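Local structure of HAD superfamily hydrolase (Brucella suis biovar 1, 6NQ4) at residues Pro116-Glu127 / Glu143-Tyr153. The protein is a haloacid dehalogenase-like hydrolase that probably acts as a phosphatase. Numbering follows the deposited sequence.
Sequences PRRIFHIGCERE and EAAGVVCTGLY. With EDO (1,2-ethanediol), chain E.
Phe120 lies beside Val147 and Ile122 beside Cys149, while their backbones bond to Gly146, Val148 and Thr150; the two parallel strands are neighbours in the five-stranded sheet of what is probably the cap domain, apart from the core sheet whose strand ends hold the sodium ion. The backbone ladder runs from Phe120 N to Gly146 O (2.9 Å), through Val148 N to Phe120 O, to Ile122 N on Val148 O. At its start Arg118 O accepts from both Ala145 N and Gly146 N; at its end Ile122 O takes Thr150 N at 2.8 Å.

Apolar contacts line both faces. On one, Ile119 CG2 meets Val148 CG2 (3.6 Å); on the other, Ile122 CD1 rests on Val147 CG1, and both side chains pack against Leu170 of helix 164-172. The Tyr153 ring lies with one face under Ile122 CG2, and Tyr153 OH donates to a lone pair of His121 O (2.8 Å), in the carbonyl plane. That hydroxyl also sits close to Phe120 CZ, the two side chains crossing at about a right angle.

Polar side chains close the C-terminal end. Thr150 OG1, placed between its backbone N and carbonyl carbon (chi1 59°), donates to Glu127 OE1 at 2.6 Å. Cys124 N reaches Glu127 OE1 from the opposite face of the carboxylate (3.2 Å), while Glu127 OE2 accepts from ethanediol, a likely crystallisation additive. The His121 ring uses both nitrogens: NE2 donates to Cys124 O (3.1 Å), and ND1 bonds to Tyr131.

Gripped by Cys124 N and Thr150 OG1, the Glu127 carboxylate is probably stabilised as the anion, tying the turn after strand 118-122 to the end of strand 146-149.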
ATOM      1  N   PRO A 116      21.083  -5.112  -6.314  1.00 24.29           N
ATOM      2  CA  PRO A 116      21.799  -6.295  -6.811  1.00 25.03           C
ATOM      3  C   PRO A 116      20.857  -7.219  -7.568  1.00 24.50           C
ATOM      4  O   PRO A 116      19.691  -7.383  -7.204  1.00 26.39           O
ATOM      5  CB  PRO A 116      22.312  -6.959  -5.526  1.00 25.83           C
ATOM      6  CG  PRO A 116      22.309  -5.860  -4.487  1.00 26.39           C
ATOM      7  CD  PRO A 116      21.126  -5.010  -4.844  1.00 25.14           C
ATOM      8  N   ARG A 117      21.368  -7.841  -8.631  1.00 26.15           N
ATOM      9  CA  ARG A 117      20.474  -8.641  -9.458  1.00 27.29           C
ATOM     10  C   ARG A 117      20.274 -10.064  -8.942  1.00 24.86           C
ATOM     11  O   ARG A 117      19.283 -10.703  -9.316  1.00 25.49           O
ATOM     12  CB  ARG A 117      20.913  -8.616 -10.924  1.00 31.81           C
ATOM     13  CG  ARG A 117      22.077  -9.504 -11.214  1.00 34.64           C
ATOM     14  CD  ARG A 117      22.516  -9.376 -12.678  1.00 38.16           C
ATOM     15  NE  ARG A 117      21.413  -9.661 -13.592  1.00 40.99           N
ATOM     16  CZ  ARG A 117      21.031 -10.886 -13.934  1.00 43.12           C
ATOM     17  NH1 ARG A 117      21.658 -11.944 -13.434  1.00 42.67           N
ATOM     18  NH2 ARG A 117      20.018 -11.055 -14.768  1.00 44.48           N
ATOM     19  N   ARG A 118      21.169 -10.576  -8.090  1.00 24.33           N
ATOM     20  CA  ARG A 118      20.991 -11.891  -7.476  1.00 23.57           C
ATOM     21  C   ARG A 118      20.216 -11.709  -6.175  1.00 21.62           C
ATOM     22  O   ARG A 118      20.776 -11.255  -5.172  1.00 22.18           O
ATOM     23  CB  ARG A 118      22.345 -12.542  -7.229  1.00 26.60           C
ATOM     24  CG  ARG A 118      23.117 -12.774  -8.516  1.00 31.55           C
ATOM     25  CD  ARG A 118      24.548 -13.236  -8.253  1.00 37.12           C
ATOM     26  NE  ARG A 118      24.583 -14.549  -7.619  1.00 41.70           N
ATOM     27  CZ  ARG A 118      24.369 -15.696  -8.260  1.00 45.76           C
ATOM     28  NH1 ARG A 118      24.096 -15.697  -9.557  1.00 47.17           N
ATOM     29  NH2 ARG A 118      24.425 -16.848  -7.601  1.00 47.12           N
ATOM     30  N   ILE A 119      18.935 -12.078  -6.193  1.00 21.01           N
ATOM     31  CA  ILE A 119      17.958 -11.699  -5.177  1.00 20.23           C
ATOM     32  C   ILE A 119      17.466 -12.929  -4.430  1.00 19.71           C
ATOM     33  O   ILE A 119      17.157 -13.954  -5.044  1.00 21.71           O
ATOM     34  CB  ILE A 119      16.761 -11.001  -5.852  1.00 20.16           C
ATOM     35  CG1 ILE A 119      17.197  -9.633  -6.375  1.00 23.26           C
ATOM     36  CG2 ILE A 119      15.551 -10.910  -4.881  1.00 22.07           C
ATOM     37  CD1 ILE A 119      16.185  -8.994  -7.328  1.00 24.57           C
ATOM     38  N   PHE A 120      17.369 -12.809  -3.099  1.00 18.99           N
ATOM     39  CA  PHE A 120      16.668 -13.775  -2.263  1.00 17.82           C
ATOM     40  C   PHE A 120      15.259 -13.250  -1.996  1.00 17.37           C
ATOM     41  O   PHE A 120      15.091 -12.170  -1.408  1.00 18.02           O
ATOM     42  CB  PHE A 120      17.430 -13.973  -0.954  1.00 18.71           C
ATOM     43  CG  PHE A 120      16.745 -14.876   0.026  1.00 18.90           C
ATOM     44  CD1 PHE A 120      16.477 -16.208  -0.284  1.00 20.23           C
ATOM     45  CD2 PHE A 120      16.371 -14.392   1.270  1.00 20.07           C
ATOM     46  CE1 PHE A 120      15.855 -17.038   0.655  1.00 20.95           C
ATOM     47  CE2 PHE A 120      15.763 -15.219   2.208  1.00 22.33           C
ATOM     48  CZ  PHE A 120      15.504 -16.535   1.899  1.00 22.60           C
ATOM     49  N   HIS A 121      14.258 -14.014  -2.425  1.00 17.39           N
ATOM     50  CA  HIS A 121      12.854 -13.634  -2.296  1.00 16.53           C
ATOM     51  C   HIS A 121      12.288 -14.121  -0.965  1.00 16.67           C
ATOM     52  O   HIS A 121      12.415 -15.306  -0.628  1.00 17.90           O
ATOM     53  CB  HIS A 121      12.065 -14.268  -3.448  1.00 16.69           C
ATOM     54  CG  HIS A 121      10.581 -14.088  -3.359  1.00 17.16           C
ATOM     55  ND1 HIS A 121       9.958 -12.878  -3.591  1.00 18.27           N
ATOM     56  CD2 HIS A 121       9.591 -14.979  -3.100  1.00 17.53           C
ATOM     57  CE1 HIS A 121       8.648 -13.033  -3.480  1.00 18.68           C
ATOM     58  NE2 HIS A 121       8.399 -14.299  -3.189  1.00 18.50           N
ATOM     59  N   ILE A 122      11.649 -13.215  -0.228  1.00 16.29           N
ATOM     60  CA  ILE A 122      10.853 -13.571   0.942  1.00 16.79           C
ATOM     61  C   ILE A 122       9.423 -13.173   0.604  1.00 16.62           C
ATOM     62  O   ILE A 122       9.111 -11.981   0.491  1.00 17.00           O
ATOM     63  CB  ILE A 122      11.329 -12.873   2.223  1.00 17.30           C
ATOM     64  CG1 ILE A 122      12.807 -13.161   2.497  1.00 17.95           C
ATOM     65  CG2 ILE A 122      10.474 -13.349   3.410  1.00 17.82           C
ATOM     66  CD1 ILE A 122      13.381 -12.337   3.652  1.00 18.97           C
ATOM     67  N   GLY A 123       8.558 -14.160   0.444  1.00 16.37           N
ATOM     68  CA  GLY A 123       7.171 -13.917   0.103  1.00 17.30           C
ATOM     69  C   GLY A 123       6.580 -15.143  -0.557  1.00 18.02           C
ATOM     70  O   GLY A 123       7.260 -16.147  -0.796  1.00 20.37           O
ATOM     71  N   CYS A 124       5.298 -15.034  -0.886  1.00 19.23           N
ATOM     72  CA  CYS A 124       4.617 -16.198  -1.437  1.00 21.30           C
ATOM     73  C   CYS A 124       4.901 -16.353  -2.934  1.00 20.66           C
ATOM     74  O   CYS A 124       5.546 -15.510  -3.569  1.00 19.30           O
ATOM     75  CB  CYS A 124       3.122 -16.138  -1.134  1.00 21.13           C
ATOM     76  SG  CYS A 124       2.264 -14.854  -2.033  1.00 23.65           S
ATOM     77  N   GLU A 125       4.407 -17.460  -3.502  1.00 23.03           N
ATOM     78  CA  GLU A 125       4.611 -17.732  -4.923  1.00 24.24           C
ATOM     79  C   GLU A 125       3.917 -16.701  -5.808  1.00 23.58           C
ATOM     80  O   GLU A 125       4.481 -16.263  -6.815  1.00 22.67           O
ATOM     81  CB  GLU A 125       4.111 -19.130  -5.254  1.00 29.22           C
ATOM     82  CG  GLU A 125       4.493 -19.582  -6.639  1.00 35.47           C
ATOM     83  CD  GLU A 125       4.030 -20.987  -6.930  1.00 42.11           C
ATOM     84  OE1 GLU A 125       3.565 -21.226  -8.061  1.00 44.69           O
ATOM     85  OE2 GLU A 125       4.123 -21.847  -6.027  1.00 43.90           O
ATOM     86  N   ARG A 126       2.698 -16.296  -5.455  1.00 22.04           N
ATOM     87  CA  ARG A 126       1.985 -15.341  -6.297  1.00 22.80           C
ATOM     88  C   ARG A 126       2.743 -14.023  -6.375  1.00 21.38           C
ATOM     89  O   ARG A 126       2.759 -13.355  -7.421  1.00 22.56           O
ATOM     90  CB  ARG A 126       0.567 -15.136  -5.762  1.00 23.06           C
ATOM     91  CG  ARG A 126      -0.215 -14.023  -6.434  1.00 23.63           C
ATOM     92  CD  ARG A 126      -0.294 -14.215  -7.947  1.00 23.74           C
ATOM     93  NE  ARG A 126      -1.116 -13.159  -8.526  1.00 24.47           N
ATOM     94  CZ  ARG A 126      -1.040 -12.730  -9.779  1.00 22.30           C
ATOM     95  NH1 ARG A 126      -0.154 -13.257 -10.631  1.00 25.00           N
ATOM     96  NH2 ARG A 126      -1.846 -11.754 -10.160  1.00 20.06           N
ATOM     97  N   GLU A 127       3.385 -13.637  -5.277  1.00 20.09           N
ATOM     98  CA  GLU A 127       4.109 -12.375  -5.214  1.00 19.86           C
ATOM     99  C   GLU A 127       5.360 -12.348  -6.087  1.00 19.46           C
ATOM    100  O   GLU A 127       5.950 -11.276  -6.243  1.00 20.70           O
ATOM    101  CB  GLU A 127       4.409 -12.031  -3.747  1.00 20.26           C
ATOM    102  CG  GLU A 127       3.190 -11.439  -3.009  1.00 20.65           C
ATOM    103  CD  GLU A 127       3.272 -11.520  -1.482  1.00 23.16           C
ATOM    104  OE1 GLU A 127       4.268 -12.038  -0.922  1.00 23.81           O
ATOM    105  OE2 GLU A 127       2.303 -11.061  -0.841  1.00 23.43           O
ATOM    106  N   GLU A 143      23.408 -17.617  -1.866  1.00 28.75           N
ATOM    107  CA  GLU A 143      23.892 -17.029  -3.112  1.00 29.42           C
ATOM    108  C   GLU A 143      23.519 -15.563  -3.274  1.00 28.03           C
ATOM    109  O   GLU A 143      23.980 -14.923  -4.227  1.00 28.35           O
ATOM    110  CB  GLU A 143      23.282 -17.780  -4.303  1.00 32.22           C
ATOM    111  CG  GLU A 143      23.625 -19.250  -4.345  1.00 35.69           C
ATOM    112  CD  GLU A 143      22.822 -20.030  -5.382  1.00 38.62           C
ATOM    113  OE1 GLU A 143      21.577 -19.886  -5.437  1.00 37.75           O
ATOM    114  OE2 GLU A 143      23.442 -20.803  -6.140  1.00 40.90           O
ATOM    115  N   ALA A 144      22.682 -15.029  -2.401  1.00 25.86           N
ATOM    116  CA  ALA A 144      22.040 -13.760  -2.682  1.00 24.37           C
ATOM    117  C   ALA A 144      22.960 -12.585  -2.379  1.00 23.44           C
ATOM    118  O   ALA A 144      23.804 -12.635  -1.477  1.00 24.93           O
ATOM    119  CB  ALA A 144      20.756 -13.643  -1.871  1.00 26.39           C
ATOM    120  N   ALA A 145      22.784 -11.512  -3.154  1.00 22.41           N
ATOM    121  CA  ALA A 145      23.438 -10.238  -2.896  1.00 22.06           C
ATOM    122  C   ALA A 145      22.462  -9.177  -2.412  1.00 21.66           C
ATOM    123  O   ALA A 145      22.897  -8.120  -1.931  1.00 22.87           O
ATOM    124  CB  ALA A 145      24.168  -9.738  -4.157  1.00 22.70           C
ATOM    125  N   GLY A 146      21.164  -9.438  -2.520  1.00 21.52           N
ATOM    126  CA  GLY A 146      20.150  -8.538  -2.013  1.00 20.31           C
ATOM    127  C   GLY A 146      18.917  -9.344  -1.670  1.00 17.81           C
ATOM    128  O   GLY A 146      18.758 -10.499  -2.101  1.00 18.87           O
ATOM    129  N   VAL A 147      18.029  -8.722  -0.889  1.00 17.64           N
ATOM    130  CA  VAL A 147      16.783  -9.348  -0.462  1.00 16.83           C
ATOM    131  C   VAL A 147      15.618  -8.503  -0.958  1.00 16.18           C
ATOM    132  O   VAL A 147      15.670  -7.271  -0.899  1.00 17.51           O
ATOM    133  CB  VAL A 147      16.727  -9.459   1.076  1.00 17.38           C
ATOM    134  CG1 VAL A 147      15.409 -10.065   1.507  1.00 19.80           C
ATOM    135  CG2 VAL A 147      17.899 -10.279   1.597  1.00 19.54           C
ATOM    136  N   VAL A 148      14.562  -9.160  -1.434  1.00 15.63           N
ATOM    137  CA  VAL A 148      13.287  -8.500  -1.707  1.00 15.71           C
ATOM    138  C   VAL A 148      12.222  -9.218  -0.910  1.00 16.64           C
ATOM    139  O   VAL A 148      12.055 -10.439  -1.041  1.00 16.69           O
ATOM    140  CB  VAL A 148      12.949  -8.495  -3.203  1.00 15.33           C
ATOM    141  CG1 VAL A 148      11.577  -7.862  -3.443  1.00 17.26           C
ATOM    142  CG2 VAL A 148      14.026  -7.728  -3.986  1.00 17.21           C
ATOM    143  N   CYS A 149      11.508  -8.471  -0.080  1.00 14.66           N
ATOM    144  CA  CYS A 149      10.471  -9.038   0.765  1.00 14.64           C
ATOM    145  C   CYS A 149       9.128  -8.488   0.316  1.00 14.88           C
ATOM    146  O   CYS A 149       8.840  -7.294   0.484  1.00 16.08           O
ATOM    147  CB  CYS A 149      10.738  -8.698   2.226  1.00 15.52           C
ATOM    148  SG  CYS A 149       9.486  -9.352   3.346  1.00 18.06           S
ATOM    149  N   THR A 150       8.304  -9.366  -0.246  1.00 15.65           N
ATOM    150  CA  THR A 150       6.935  -9.009  -0.600  1.00 14.69           C
ATOM    151  C   THR A 150       5.939  -9.394   0.482  1.00 15.37           C
ATOM    152  O   THR A 150       4.826  -8.870   0.479  1.00 16.59           O
ATOM    153  CB  THR A 150       6.519  -9.706  -1.899  1.00 15.59           C
ATOM    154  OG1 THR A 150       6.623 -11.128  -1.725  1.00 16.99           O
ATOM    155  CG2 THR A 150       7.389  -9.256  -3.066  1.00 17.18           C
ATOM    156  N   GLY A 151       6.317 -10.270   1.412  1.00 15.62           N
ATOM    157  CA  GLY A 151       5.405 -10.747   2.439  1.00 16.62           C
ATOM    158  C   GLY A 151       6.003 -11.959   3.129  1.00 16.02           C
ATOM    159  O   GLY A 151       7.181 -12.257   2.965  1.00 17.65           O
ATOM    160  N   LEU A 152       5.179 -12.654   3.894  1.00 17.43           N
ATOM    161  CA  LEU A 152       5.642 -13.893   4.510  1.00 17.63           C
ATOM    162  C   LEU A 152       5.432 -15.056   3.532  1.00 17.60           C
ATOM    163  O   LEU A 152       4.578 -14.998   2.644  1.00 20.17           O
ATOM    164  CB  LEU A 152       4.904 -14.159   5.834  1.00 19.95           C
ATOM    165  CG  LEU A 152       5.329 -13.343   7.065  1.00 19.56           C
ATOM    166  CD1 LEU A 152       5.137 -11.832   6.893  1.00 19.86           C
ATOM    167  CD2 LEU A 152       4.563 -13.857   8.284  1.00 19.90           C
ATOM    168  N   TYR A 153       6.225 -16.122   3.696  1.00 18.34           N
ATOM    169  CA  TYR A 153       6.071 -17.297   2.832  1.00 19.02           C
ATOM    170  C   TYR A 153       4.679 -17.908   2.942  1.00 21.37           C
ATOM    171  O   TYR A 153       4.083 -18.304   1.930  1.00 23.37           O
ATOM    172  CB  TYR A 153       7.128 -18.359   3.145  1.00 19.34           C
ATOM    173  CG  TYR A 153       8.523 -17.940   2.763  1.00 20.18           C
ATOM    174  CD1 TYR A 153       8.850 -17.694   1.433  1.00 20.06           C
ATOM    175  CD2 TYR A 153       9.518 -17.778   3.728  1.00 21.83           C
ATOM    176  CE1 TYR A 153      10.128 -17.300   1.069  1.00 19.34           C
ATOM    177  CE2 TYR A 153      10.789 -17.379   3.379  1.00 20.25           C
ATOM    178  CZ  TYR A 153      11.096 -17.137   2.048  1.00 19.51           C
ATOM    179  OH  TYR A 153      12.375 -16.747   1.725  1.00 21.50           O
TER
HETATM  180  C1  EDO E 303       0.186 -10.197   1.578  1.00 31.96           C
HETATM  181  O1  EDO E 303       1.608 -10.258   1.717  1.00 28.64           O
HETATM  182  C2  EDO E 303      -0.400  -9.437   2.757  1.00 32.83           C
HETATM  183  O2  EDO E 303      -0.010  -8.068   2.666  1.00 31.39           O
HETATM  184  O   HOH W   1      25.909 -13.132  -5.196  1.00 46.61           O
HETATM  185  O   HOH W   2       3.108 -13.179   1.338  1.00 29.04           O